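Local coordinates for protein polyhedrin (Antheraea mylitta cypovirus 4, PDB 5A9C) that packs into the crystalline matrix of cypovirus polyhedra, the micrometre-scale occlusion bodies of this insect virus that probably protect embedded virus particles outside the host, at residues A[28-32]-A[130-134]; A[37-41]-A[86-90]; A[192-198]-A[207-211]. Numbering follows the deposited sequence.

Interaction 1 (A[28-32]-A[130-134]); sequences NTAPY and GHLSR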
loop_
_atom_site.group_PDB
_atom_site.type_symbol
_atom_site.label_atom_id
_atom_site.label_comp_id
_atom_site.label_asym_id
_atom_site.label_seq_id
_atom_site.Cartn_x
_atom_site.Cartn_y
_atom_site.Cartn_z
ATOM N N ASN A 28 13.536 25.168 11.467
ATOM C CA ASN A 28 13.842 25.186 10.039
ATOM C C ASN A 28 14.823 24.096 9.626
ATOM O O ASN A 28 14.914 23.749 8.451
ATOM C CB ASN A 28 14.392 26.554 9.623
ATOM C CG ASN A 28 13.304 27.592 9.437
ATOM O OD1 ASN A 28 12.286 27.331 8.798
ATOM N ND2 ASN A 28 13.512 28.775 9.998
ATOM N N THR A 29 15.556 23.562 10.599
ATOM C CA THR A 29 16.620 22.603 10.326
ATOM C C THR A 29 16.226 21.165 10.660
ATOM O O THR A 29 16.731 20.220 10.055
ATOM C CB THR A 29 17.902 22.968 11.111
ATOM O OG1 THR A 29 18.303 24.300 10.771
ATOM C CG2 THR A 29 19.033 22.003 10.775
ATOM N N ALA A 30 15.325 21.001 11.622
ATOM C CA ALA A 30 14.895 19.668 12.044
ATOM C C ALA A 30 14.436 18.772 10.885
ATOM O O ALA A 30 14.694 17.570 10.890
ATOM C CB ALA A 30 13.810 19.766 13.117
ATOM N N PRO A 31 13.747 19.350 9.887
ATOM C CA PRO A 31 13.292 18.513 8.770
ATOM C C PRO A 31 14.427 17.900 7.942
ATOM O O PRO A 31 14.159 17.024 7.121
ATOM C CB PRO A 31 12.484 19.493 7.912
ATOM C CG PRO A 31 12.013 20.530 8.878
ATOM C CD PRO A 31 13.151 20.696 9.840
ATOM N N TYR A 32 15.663 18.343 8.151
ATOM C CA TYR A 32 16.783 17.836 7.362
ATOM C C TYR A 32 17.498 16.663 8.025
ATOM O O TYR A 32 18.402 16.073 7.438
ATOM C CB TYR A 32 17.775 18.956 7.029
ATOM C CG TYR A 32 17.192 20.020 6.129
ATOM C CD1 TYR A 32 17.187 19.864 4.750
ATOM C CD2 TYR A 32 16.640 21.179 6.659
ATOM C CE1 TYR A 32 16.653 20.833 3.924
ATOM C CE2 TYR A 32 16.104 22.153 5.843
ATOM C CZ TYR A 32 16.112 21.975 4.476
ATOM O OH TYR A 32 15.579 22.942 3.660
ATOM N N GLY A 130 9.636 28.721 -0.134
ATOM C CA GLY A 130 10.523 28.700 1.014
ATOM C C GLY A 130 11.606 27.664 0.801
ATOM O O GLY A 130 11.545 26.895 -0.158
ATOM N N HIS A 131 12.601 27.627 1.681
ATOM C CA HIS A 131 13.678 26.657 1.514
ATOM C C HIS A 131 13.161 25.231 1.723
ATOM O O HIS A 131 13.717 24.273 1.192
ATOM C CB HIS A 131 14.871 26.976 2.428
ATOM C CG HIS A 131 14.584 26.827 3.891
ATOM N ND1 HIS A 131 14.727 25.630 4.561
ATOM C CD2 HIS A 131 14.177 27.728 4.817
ATOM C CE1 HIS A 131 14.413 25.799 5.833
ATOM N NE2 HIS A 131 14.074 27.063 6.014
ATOM N N LEU A 132 12.071 25.106 2.474
ATOM C CA LEU A 132 11.505 23.801 2.799
ATOM C C LEU A 132 10.365 23.374 1.879
ATOM O O LEU A 132 9.916 22.231 1.940
ATOM C CB LEU A 132 11.003 23.792 4.247
ATOM C CG LEU A 132 12.047 23.606 5.352
ATOM C CD1 LEU A 132 11.455 23.939 6.710
ATOM C CD2 LEU A 132 12.600 22.186 5.335
ATOM N N SER A 133 9.892 24.277 1.027
ATOM C CA SER A 133 8.626 24.032 0.340
ATOM C C SER A 133 8.595 24.392 -1.143
ATOM O O SER A 133 9.188 25.383 -1.569
ATOM C CB SER A 133 7.497 24.778 1.056
ATOM O OG SER A 133 7.369 24.357 2.401
ATOM N N ARG A 134 7.886 23.571 -1.916
ATOM C CA ARG A 134 7.538 23.892 -3.297
ATOM C C ARG A 134 6.044 23.638 -3.504
ATOM O O ARG A 134 5.442 22.830 -2.799
ATOM C CB ARG A 134 8.340 23.034 -4.281
ATOM C CG ARG A 134 9.846 23.114 -4.128
ATOM C CD ARG A 134 10.375 24.479 -4.512
ATOM N NE ARG A 134 11.821 24.461 -4.698
ATOM C CZ ARG A 134 12.707 24.647 -3.723
ATOM N NH1 ARG A 134 12.300 24.863 -2.477
ATOM N NH2 ARG A 134 14.005 24.614 -3.999
#
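Leu132, His131 and Tyr32 give up the most surface here, and the account of how the end of helix 15-29 meets the start of strand 133-139 is largely theirs. Leu132 supplies the apolar part. Its CD2 lies 3.7 Å from CB of Pro31 and 3.5 Å from CE2 of Tyr32, while its CD1 comes within 3.9 Å of the backbone O of Asn28. A branched leucine suits this place because one methyl, CD2, fits between the proline and tyrosine rings while the other, CD1, goes to the Asn28 side.

His131 supplies the polar part, using both ring nitrogens. Tyr32 OH and His131 ND1 share a hydrogen bond of 3.0 Å, and His131 NE2 makes a weak one, 3.3 Å long, to Asn28 OD1. Both partners lie near the plane of the imidazole, at its edge, where the in-plane ring nitrogens can form hydrogen bonds.

After the α-helix the chain passes into a short 3-10 segment, with Tyr32 N bonded to Thr29 O at 2.9 Å; in it Pro31 points toward Leu132 and the Tyr32 hydroxyl reaches His131. In the fold, this joins the long N-terminal helix to the antiparallel β-sheet of the polyhedrin core. Asn28 OD1 has a stronger partner in the backbone N of Ala212, while Asp211 accepts hydrogen bonds from the backbone N atoms of both His131 and Leu132. A second subunit touches the 3-10 residues: its Arg111 packs on Ala30 and Pro31, and its Arg114 hydrogen-bonds to Ala30 O.

Interaction 2 (A[37-41]-A[86-90]); sequences MMRVV and FNGNI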
loop_
_atom_site.group_PDB
_atom_site.type_symbol
_atom_site.label_atom_id
_atom_site.label_comp_id
_atom_site.label_asym_id
_atom_site.label_seq_id
_atom_site.Cartn_x
_atom_site.Cartn_y
_atom_site.Cartn_z
ATOM N N MET A 37 10.285 13.871 9.227
ATOM C CA MET A 37 9.081 13.694 8.437
ATOM C C MET A 37 9.041 14.680 7.278
ATOM O O MET A 37 9.523 15.809 7.386
ATOM C CB MET A 37 7.835 13.855 9.313
ATOM C CG MET A 37 7.708 12.803 10.401
ATOM S SD MET A 37 7.534 11.132 9.745
ATOM C CE MET A 37 5.905 11.239 9.014
ATOM N N MET A 38 8.480 14.232 6.162
ATOM C CA MET A 38 8.163 15.112 5.049
ATOM C C MET A 38 6.649 15.211 4.949
ATOM O O MET A 38 5.927 14.398 5.529
ATOM C CB MET A 38 8.757 14.578 3.744
ATOM C CG MET A 38 10.265 14.750 3.631
ATOM S SD MET A 38 10.971 13.805 2.266
ATOM C CE MET A 38 10.776 12.142 2.901
ATOM N N ARG A 39 6.159 16.213 4.230
ATOM C CA ARG A 39 4.723 16.391 4.114
ATOM C C ARG A 39 4.337 16.831 2.717
ATOM O O ARG A 39 4.770 17.882 2.240
ATOM C CB ARG A 39 4.216 17.400 5.147
ATOM C CG ARG A 39 2.703 17.395 5.313
ATOM C CD ARG A 39 2.297 18.176 6.548
ATOM N NE ARG A 39 0.888 17.990 6.877
ATOM C CZ ARG A 39 0.347 18.343 8.038
ATOM N NH1 ARG A 39 1.100 18.894 8.982
ATOM N NH2 ARG A 39 -0.945 18.140 8.260
ATOM N N VAL A 40 3.526 16.012 2.062
ATOM C CA VAL A 40 3.018 16.340 0.739
ATOM C C VAL A 40 1.504 16.388 0.806
ATOM O O VAL A 40 0.870 15.486 1.354
ATOM C CB VAL A 40 3.463 15.308 -0.312
ATOM C CG1 VAL A 40 2.761 15.561 -1.640
ATOM C CG2 VAL A 40 4.967 15.364 -0.495
ATOM N N VAL A 41 0.928 17.456 0.271
ATOM C CA VAL A 41 -0.515 17.603 0.270
ATOM C C VAL A 41 -1.026 17.894 -1.129
ATOM O O VAL A 41 -0.493 18.755 -1.834
ATOM C CB VAL A 41 -0.972 18.726 1.217
ATOM C CG1 VAL A 41 -2.493 18.775 1.277
ATOM C CG2 VAL A 41 -0.378 18.522 2.611
ATOM N N PHE A 86 4.660 20.380 -1.762
ATOM C CA PHE A 86 5.795 19.552 -1.348
ATOM C C PHE A 86 6.523 20.221 -0.186
ATOM O O PHE A 86 6.928 21.376 -0.293
ATOM C CB PHE A 86 6.797 19.398 -2.498
ATOM C CG PHE A 86 6.287 18.605 -3.671
ATOM C CD1 PHE A 86 5.581 19.222 -4.691
ATOM C CD2 PHE A 86 6.562 17.250 -3.777
ATOM C CE1 PHE A 86 5.128 18.494 -5.783
ATOM C CE2 PHE A 86 6.117 16.516 -4.864
ATOM C CZ PHE A 86 5.399 17.139 -5.871
ATOM N N ASN A 87 6.717 19.502 0.916
ATOM C CA ASN A 87 7.367 20.103 2.078
ATOM C C ASN A 87 8.346 19.170 2.785
ATOM O O ASN A 87 8.038 18.004 3.041
ATOM C CB ASN A 87 6.321 20.622 3.072
ATOM C CG ASN A 87 5.249 21.468 2.404
ATOM O OD1 ASN A 87 5.350 22.694 2.346
ATOM N ND2 ASN A 87 4.218 20.812 1.889
ATOM N N GLY A 88 9.525 19.701 3.098
ATOM C CA GLY A 88 10.542 18.955 3.817
ATOM C C GLY A 88 11.846 18.829 3.053
ATOM O O GLY A 88 12.083 19.534 2.068
ATOM N N ASN A 89 12.695 17.918 3.516
ATOM C CA ASN A 89 13.986 17.665 2.894
ATOM C C ASN A 89 13.836 16.816 1.635
ATOM O O ASN A 89 14.398 15.724 1.528
ATOM C CB ASN A 89 14.917 16.975 3.893
ATOM C CG ASN A 89 16.321 16.796 3.358
ATOM O OD1 ASN A 89 16.769 17.547 2.493
ATOM N ND2 ASN A 89 17.028 15.798 3.874
ATOM N N ILE A 90 13.065 17.328 0.683
ATOM C CA ILE A 90 12.776 16.597 -0.540
ATOM C C ILE A 90 13.832 16.837 -1.613
ATOM O O ILE A 90 14.327 17.952 -1.774
ATOM C CB ILE A 90 11.380 16.964 -1.080
ATOM C CG1 ILE A 90 10.307 16.554 -0.065
ATOM C CG2 ILE A 90 11.133 16.307 -2.434
ATOM C CD1 ILE A 90 8.893 16.903 -0.479
HETATM O O HOH W 1 11.816 16.654 5.889
#
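Two neighbouring strands in the middle of the six-stranded antiparallel sheet, 38-45 and 81-87, pair here at the point where the second leaves the sheet. Arg39 and Asn87 form a hydrogen-bonded pair: Arg39 N donates to Asn87 O at 2.9 Å, and the return bond from Asn87 N to Arg39 O, also 2.9 Å, is weak because of its bent angle. Asn87 ND2 adds a second bond to Arg39 O at 3.0 Å and also bonds Ser85 OG. Asn87 OD1 accepts from Ser133 OG and the backbone N of Ala198, which explains the value of a side chain carrying both a donor and an acceptor. Arg39, on the same face, extends away from strand 81-87 to a salt bridge with Asp55 of neighbouring strand 51-58.

Val40 and Phe86 form the following non-hydrogen-bonded pair and point to the other face. Val40 CG2 lies 4.1 Å from Phe86 CD2 and 4.2 Å from Ile90 CD1, and Met38 SD sits 3.7 Å from Ile90 CG1.

Gly88 lets the chain turn off the strand. A β-carbon there would clash with Met38 CG, and its backbone angles by themselves demand glycine. Asn89 is then the centre of an inverse γ turn, and a water bridges the widening gap, donating to Met37 O at 2.9 Å and accepting from Asn89 N at 2.8 Å. This is the central strand pair of the antiparallel polyhedrin sheet, covered on the Val40/Phe86 face by Ala150 of strand 145-151, which also touches Ile90, and on the Arg39/Asn87 face by Ile197 and the end of helix 185-195.

Interaction 3 (A[192-198]-A[207-211]); sequences AKMAHIA and VASSD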
loop_
_atom_site.group_PDB
_atom_site.type_symbol
_atom_site.label_atom_id
_atom_site.label_comp_id
_atom_site.label_asym_id
_atom_site.label_seq_id
_atom_site.Cartn_x
_atom_site.Cartn_y
_atom_site.Cartn_z
ATOM N N ALA A 192 -3.423 25.449 5.955
ATOM C CA ALA A 192 -2.062 25.423 5.432
ATOM C C ALA A 192 -1.103 26.248 6.284
ATOM O O ALA A 192 0.022 25.828 6.544
ATOM C CB ALA A 192 -2.037 25.902 3.983
ATOM N N LYS A 193 -1.544 27.427 6.715
ATOM C CA LYS A 193 -0.715 28.261 7.583
ATOM C C LYS A 193 -0.386 27.554 8.898
ATOM O O LYS A 193 0.759 27.563 9.348
ATOM C CB LYS A 193 -1.399 29.599 7.875
ATOM C CG LYS A 193 -1.482 30.544 6.684
ATOM C CD LYS A 193 -2.148 31.854 7.087
ATOM C CE LYS A 193 -2.658 32.633 5.881
ATOM N NZ LYS A 193 -1.555 33.166 5.041
ATOM N N MET A 194 -1.392 26.947 9.517
ATOM C CA MET A 194 -1.191 26.310 10.815
ATOM C C MET A 194 -0.456 24.975 10.707
ATOM O O MET A 194 0.170 24.533 11.665
ATOM C CB MET A 194 -2.522 26.140 11.552
ATOM C CG MET A 194 -3.164 27.455 11.994
ATOM S SD MET A 194 -2.119 28.465 13.075
ATOM C CE MET A 194 -1.398 29.613 11.899
ATOM N N ALA A 195 -0.528 24.344 9.538
ATOM C CA ALA A 195 0.182 23.092 9.294
ATOM C C ALA A 195 1.599 23.327 8.769
ATOM O O ALA A 195 2.364 22.378 8.575
ATOM C CB ALA A 195 -0.603 22.212 8.324
ATOM N N HIS A 196 1.941 24.590 8.549
ATOM C CA HIS A 196 3.257 24.977 8.038
ATOM C C HIS A 196 3.570 24.288 6.715
ATOM O O HIS A 196 4.601 23.626 6.576
ATOM C CB HIS A 196 4.350 24.669 9.067
ATOM C CG HIS A 196 3.882 24.755 10.486
ATOM N ND1 HIS A 196 3.478 25.940 11.066
ATOM C CD2 HIS A 196 3.744 23.805 11.440
ATOM C CE1 HIS A 196 3.113 25.714 12.315
ATOM N NE2 HIS A 196 3.263 24.425 12.566
ATOM N N ILE A 197 2.673 24.442 5.745
ATOM C CA ILE A 197 2.865 23.847 4.424
ATOM C C ILE A 197 2.563 24.858 3.323
ATOM O O ILE A 197 1.733 25.745 3.494
ATOM C CB ILE A 197 1.974 22.607 4.217
ATOM C CG1 ILE A 197 0.511 22.956 4.492
ATOM C CG2 ILE A 197 2.452 21.444 5.089
ATOM C CD1 ILE A 197 -0.451 21.812 4.248
ATOM N N ALA A 198 3.240 24.721 2.190
ATOM C CA ALA A 198 3.032 25.634 1.077
ATOM C C ALA A 198 1.610 25.540 0.542
ATOM O O ALA A 198 1.038 24.453 0.459
ATOM C CB ALA A 198 4.027 25.351 -0.036
ATOM N N VAL A 207 0.651 31.865 0.012
ATOM C CA VAL A 207 0.065 32.380 1.246
ATOM C C VAL A 207 0.366 31.520 2.470
ATOM O O VAL A 207 -0.084 31.823 3.575
ATOM C CB VAL A 207 -1.459 32.557 1.107
ATOM C CG1 VAL A 207 -1.770 33.629 0.069
ATOM C CG2 VAL A 207 -2.114 31.238 0.729
ATOM N N ALA A 208 1.125 30.448 2.270
ATOM C CA ALA A 208 1.570 29.610 3.375
ATOM C C ALA A 208 2.929 29.001 3.061
ATOM O O ALA A 208 3.275 28.794 1.897
ATOM C CB ALA A 208 0.544 28.521 3.677
ATOM N N SER A 209 3.702 28.720 4.103
ATOM C CA SER A 209 5.055 28.217 3.924
ATOM C C SER A 209 5.482 27.398 5.132
ATOM O O SER A 209 4.935 27.556 6.221
ATOM C CB SER A 209 6.026 29.384 3.717
ATOM O OG SER A 209 7.366 28.934 3.636
ATOM N N SER A 210 6.463 26.524 4.932
ATOM C CA SER A 210 7.017 25.733 6.023
ATOM C C SER A 210 8.086 26.512 6.782
ATOM O O SER A 210 8.409 26.180 7.919
ATOM C CB SER A 210 7.613 24.431 5.488
ATOM O OG SER A 210 6.620 23.652 4.851
ATOM N N ASP A 211 8.632 27.542 6.141
ATOM C CA ASP A 211 9.712 28.337 6.722
ATOM C C ASP A 211 9.275 29.125 7.954
ATOM O O ASP A 211 8.315 29.897 7.905
ATOM C CB ASP A 211 10.277 29.307 5.681
ATOM C CG ASP A 211 11.061 28.607 4.592
ATOM O OD1 ASP A 211 10.917 27.375 4.445
ATOM O OD2 ASP A 211 11.820 29.297 3.876
#
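Ala192, in the last turns of helix 185-195, begins the contact by setting its CB 3.7 Å from CB of Ala208; two small side chains let helix and strand approach closely. Lys193 follows with a long, flexible arm whose NZ donates a very short hydrogen bond, 2.5 Å, to the backbone O of Val207, while its aliphatic CG passes 4.2 Å from Ala208 CB.

His196 is the first residue to leave helical phi/psi. Its positive phi and two bonds back into the last turn, Ile197 N to Ala192 O at 3.1 Å and the weak His196 N to Lys193 O at 3.3 Å, make a Schellman motif, which redirects the chain beside 207-211. There His196 O accepts from Ser210 OG at 2.7 Å and from Trp110 NE1 of a second subunit; the short serine brings its hydroxyl to this loop carbonyl without crowding the close backbones. At Ile197 the carbonyl O presses to 3.0 Å from Ala208 CB, a spot with little room for more than a methyl, while the isoleucine side chain turns away. Ala198 ends the walk with a nearly straight CA-H...O contact, 3.3 Å from its CA to Ala208 O. On the opposing segment, an ST turn, Asp211 N to Ser209 OG at 3.1 Å, bends the chain onward; Ser209 OG also hydrogen-bonds to Ala129 O.

Val207 and Ala208 belong to weakly bonded strand 206-208, which pairs with 199-200. Ala195 of the helix packs on Arg39, and Ile197 of the following loop rests on Arg39, Val41 and Phe43 of strand 38-45 and on Ser85 and Asn87 of strand 81-87.

In the fold
The three contacts meet around a small polar cluster on one face of the large sheet. Ser133 OG, from interaction 1, is 2.6 Å from Asn87 OD1 of interaction 2 and 2.7 Å from Ser210 OG of interaction 3, while Asn87 OD1 also lies 2.9 Å from Ala198 N. Centres of interactions 1 and 2 are about 8 Å apart; each lies about 11 Å from that of interaction 3. Strands 133-139 and 81-87 are sheet neighbours, joined by Phe86 N and Arg134 O at 2.8 Å, and Asp211 OD2 reaches His131 N at 2.9 Å. All three contacts touch the second subunit, so in this polyhedrin, a mutant lacking its base domain, the cluster lies beside a subunit interface.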